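Local structure of Dbv8 protein (Nonomuraea, 4MFZ) at residues D63-L68 with P73-I78. The protein probably transfers a long aliphatic acyl chain from acyl-CoA to the amino sugar of a glycopeptide antibiotic, as a GNAT-type N-acyltransferase. Residues are numbered along the deposited sequence; the frame is centred on the assembly and turned at random.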
loop_
_atom_site.group_PDB
_atom_site.type_symbol
_atom_site.label_atom_id
_atom_site.label_comp_id
_atom_site.label_asym_id
_atom_site.label_seq_id
_atom_site.Cartn_x
_atom_site.Cartn_y
_atom_site.Cartn_z
ATOM N N ASP A 63 -18.655 8.600 -7.744
ATOM C CA ASP A 63 -18.972 7.199 -8.092
ATOM C C ASP A 63 -17.744 6.264 -8.132
ATOM O O ASP A 63 -17.756 5.167 -7.546
ATOM C CB ASP A 63 -19.688 7.114 -9.438
ATOM C CG ASP A 63 -21.107 7.662 -9.395
ATOM O OD1 ASP A 63 -21.614 8.089 -8.316
ATOM O OD2 ASP A 63 -21.722 7.668 -10.483
ATOM N N LEU A 64 -16.697 6.694 -8.825
ATOM C CA LEU A 64 -15.471 5.921 -8.864
ATOM C C LEU A 64 -14.862 5.783 -7.462
ATOM O O LEU A 64 -14.514 4.675 -7.051
ATOM C CB LEU A 64 -14.470 6.547 -9.847
ATOM C CG LEU A 64 -13.177 5.767 -10.135
ATOM C CD1 LEU A 64 -13.518 4.360 -10.613
ATOM C CD2 LEU A 64 -12.327 6.512 -11.162
ATOM N N LEU A 65 -14.771 6.892 -6.718
ATOM C CA LEU A 65 -14.134 6.846 -5.395
ATOM C C LEU A 65 -14.919 5.973 -4.394
ATOM O O LEU A 65 -14.327 5.358 -3.511
ATOM C CB LEU A 65 -13.901 8.256 -4.830
ATOM C CG LEU A 65 -12.807 9.090 -5.509
ATOM C CD1 LEU A 65 -13.005 10.575 -5.212
ATOM C CD2 LEU A 65 -11.419 8.637 -5.082
ATOM N N HIS A 66 -16.244 5.943 -4.523
ATOM C CA HIS A 66 -17.060 5.043 -3.709
ATOM C C HIS A 66 -16.767 3.610 -4.041
ATOM O O HIS A 66 -16.644 2.771 -3.147
ATOM C CB HIS A 66 -18.549 5.294 -3.908
ATOM C CG HIS A 66 -19.408 4.402 -3.068
ATOM N ND1 HIS A 66 -19.396 4.452 -1.725
ATOM C CD2 HIS A 66 -20.315 3.398 -3.419
ATOM C CE1 HIS A 66 -20.261 3.542 -1.229
ATOM N NE2 HIS A 66 -20.819 2.887 -2.263
ATOM N N ARG A 67 -16.687 3.316 -5.336
ATOM C CA ARG A 67 -16.337 1.990 -5.802
ATOM C C ARG A 67 -14.955 1.593 -5.267
ATOM O O ARG A 67 -14.714 0.430 -5.007
ATOM C CB ARG A 67 -16.298 1.943 -7.326
ATOM C CG ARG A 67 -17.635 1.891 -8.036
ATOM C CD ARG A 67 -17.389 1.549 -9.493
ATOM N NE ARG A 67 -17.075 0.124 -9.625
ATOM C CZ ARG A 67 -16.882 -0.510 -10.778
ATOM N NH1 ARG A 67 -16.946 0.145 -11.935
ATOM N NH2 ARG A 67 -16.620 -1.811 -10.780
ATOM N N LEU A 68 -14.061 2.568 -5.097
ATOM C CA LEU A 68 -12.703 2.327 -4.587
ATOM C C LEU A 68 -12.692 2.283 -3.054
ATOM O O LEU A 68 -11.640 2.149 -2.415
ATOM C CB LEU A 68 -11.748 3.384 -5.146
ATOM C CG LEU A 68 -11.512 3.277 -6.662
ATOM C CD1 LEU A 68 -10.861 4.531 -7.199
ATOM C CD2 LEU A 68 -10.674 2.075 -7.059
ATOM N N PRO A 73 -16.117 11.487 4.157
ATOM C CA PRO A 73 -15.526 12.828 4.368
ATOM C C PRO A 73 -14.392 13.123 3.358
ATOM O O PRO A 73 -14.237 14.266 2.886
ATOM C CB PRO A 73 -14.980 12.763 5.805
ATOM C CG PRO A 73 -14.748 11.305 6.055
ATOM C CD PRO A 73 -15.814 10.570 5.272
ATOM N N ASP A 74 -13.630 12.088 3.001
ATOM C CA ASP A 74 -12.522 12.267 2.071
ATOM C C ASP A 74 -12.982 12.429 0.637
ATOM O O ASP A 74 -12.415 13.234 -0.087
ATOM C CB ASP A 74 -11.519 11.133 2.206
ATOM C CG ASP A 74 -10.811 11.158 3.542
ATOM O OD1 ASP A 74 -9.806 11.877 3.678
ATOM O OD2 ASP A 74 -11.268 10.457 4.457
ATOM N N VAL A 75 -14.014 11.684 0.246
ATOM C CA VAL A 75 -14.545 11.757 -1.099
ATOM C C VAL A 75 -14.798 13.218 -1.492
ATOM O O VAL A 75 -14.281 13.695 -2.509
ATOM C CB VAL A 75 -15.815 10.902 -1.259
ATOM C CG1 VAL A 75 -16.554 11.237 -2.544
ATOM C CG2 VAL A 75 -15.457 9.427 -1.253
ATOM N N GLU A 76 -15.570 13.925 -0.668
ATOM C CA GLU A 76 -15.898 15.322 -0.924
ATOM C C GLU A 76 -14.666 16.243 -1.003
ATOM O O GLU A 76 -14.582 17.101 -1.895
ATOM C CB GLU A 76 -16.922 15.831 0.098
ATOM C CG GLU A 76 -18.306 15.192 -0.043
ATOM C CD GLU A 76 -18.767 14.998 -1.490
ATOM O OE1 GLU A 76 -18.803 15.956 -2.278
ATOM O OE2 GLU A 76 -19.124 13.871 -1.861
ATOM N N GLU A 77 -13.713 16.056 -0.086
ATOM C CA GLU A 77 -12.460 16.818 -0.141
ATOM C C GLU A 77 -11.680 16.535 -1.433
ATOM O O GLU A 77 -11.223 17.473 -2.097
ATOM C CB GLU A 77 -11.568 16.527 1.057
ATOM C CG GLU A 77 -12.172 16.877 2.400
ATOM C CD GLU A 77 -11.110 17.044 3.481
ATOM O OE1 GLU A 77 -10.265 16.134 3.690
ATOM O OE2 GLU A 77 -11.115 18.110 4.132
ATOM N N ILE A 78 -11.546 15.249 -1.777
ATOM C CA ILE A 78 -10.824 14.840 -2.988
ATOM C C ILE A 78 -11.470 15.413 -4.232
ATOM O O ILE A 78 -10.771 15.965 -5.095
ATOM C CB ILE A 78 -10.680 13.311 -3.154
ATOM C CG1 ILE A 78 -9.883 12.733 -1.982
ATOM C CG2 ILE A 78 -9.963 13.012 -4.481
ATOM C CD1 ILE A 78 -9.859 11.217 -1.888
#
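Within 63-68, on helix 58-67, Leu65 is the residue that meets 73-78 of helix 72-81, touching Val75 and Ile78, which stand one turn apart on the facing side. Two parts of the leucine do the touching. Near the backbone, its CB lies 4.1 Å from Val75 CG2; Leu65 CA and Val75 CA are 6.5 Å apart. Farther out, its methyl CD1 comes to 4.0 Å from Ile78 CG2 and lies almost as near to Ile78 CB, so the end of the leucine rests on the branch point of the isoleucine, the two side chains meeting at a slant. A chi2 of 160° sets Leu65 CD1 nearly anti to CA, which carries this methyl out to Ile78. In Val75 the methyl that meets the leucine is CG2, placed beside the backbone N because CG1 takes the position anti to it (chi1 166°). The beta-branched pair offers a methyl close to its own helix, while the longer leucine bridges the gap. No hydrogen bond joins the two segments, and only 156 Å² is buried between them; all three touching residues are nonetheless buried. Val70 in the intervening loop packs against each of them, and Val132 of helix 130-148 also against Ile78. Polar groups lie off this seam: Asp74 and Glu77 both form salt bridges with Arg171, and Glu76 reaches back to Arg62. The arrangement is that of a helical hairpin, its arms broadly opposed but clearly tilted, with a short connection and an apolar seam, within the helical N-terminal domain of this acyltransferase.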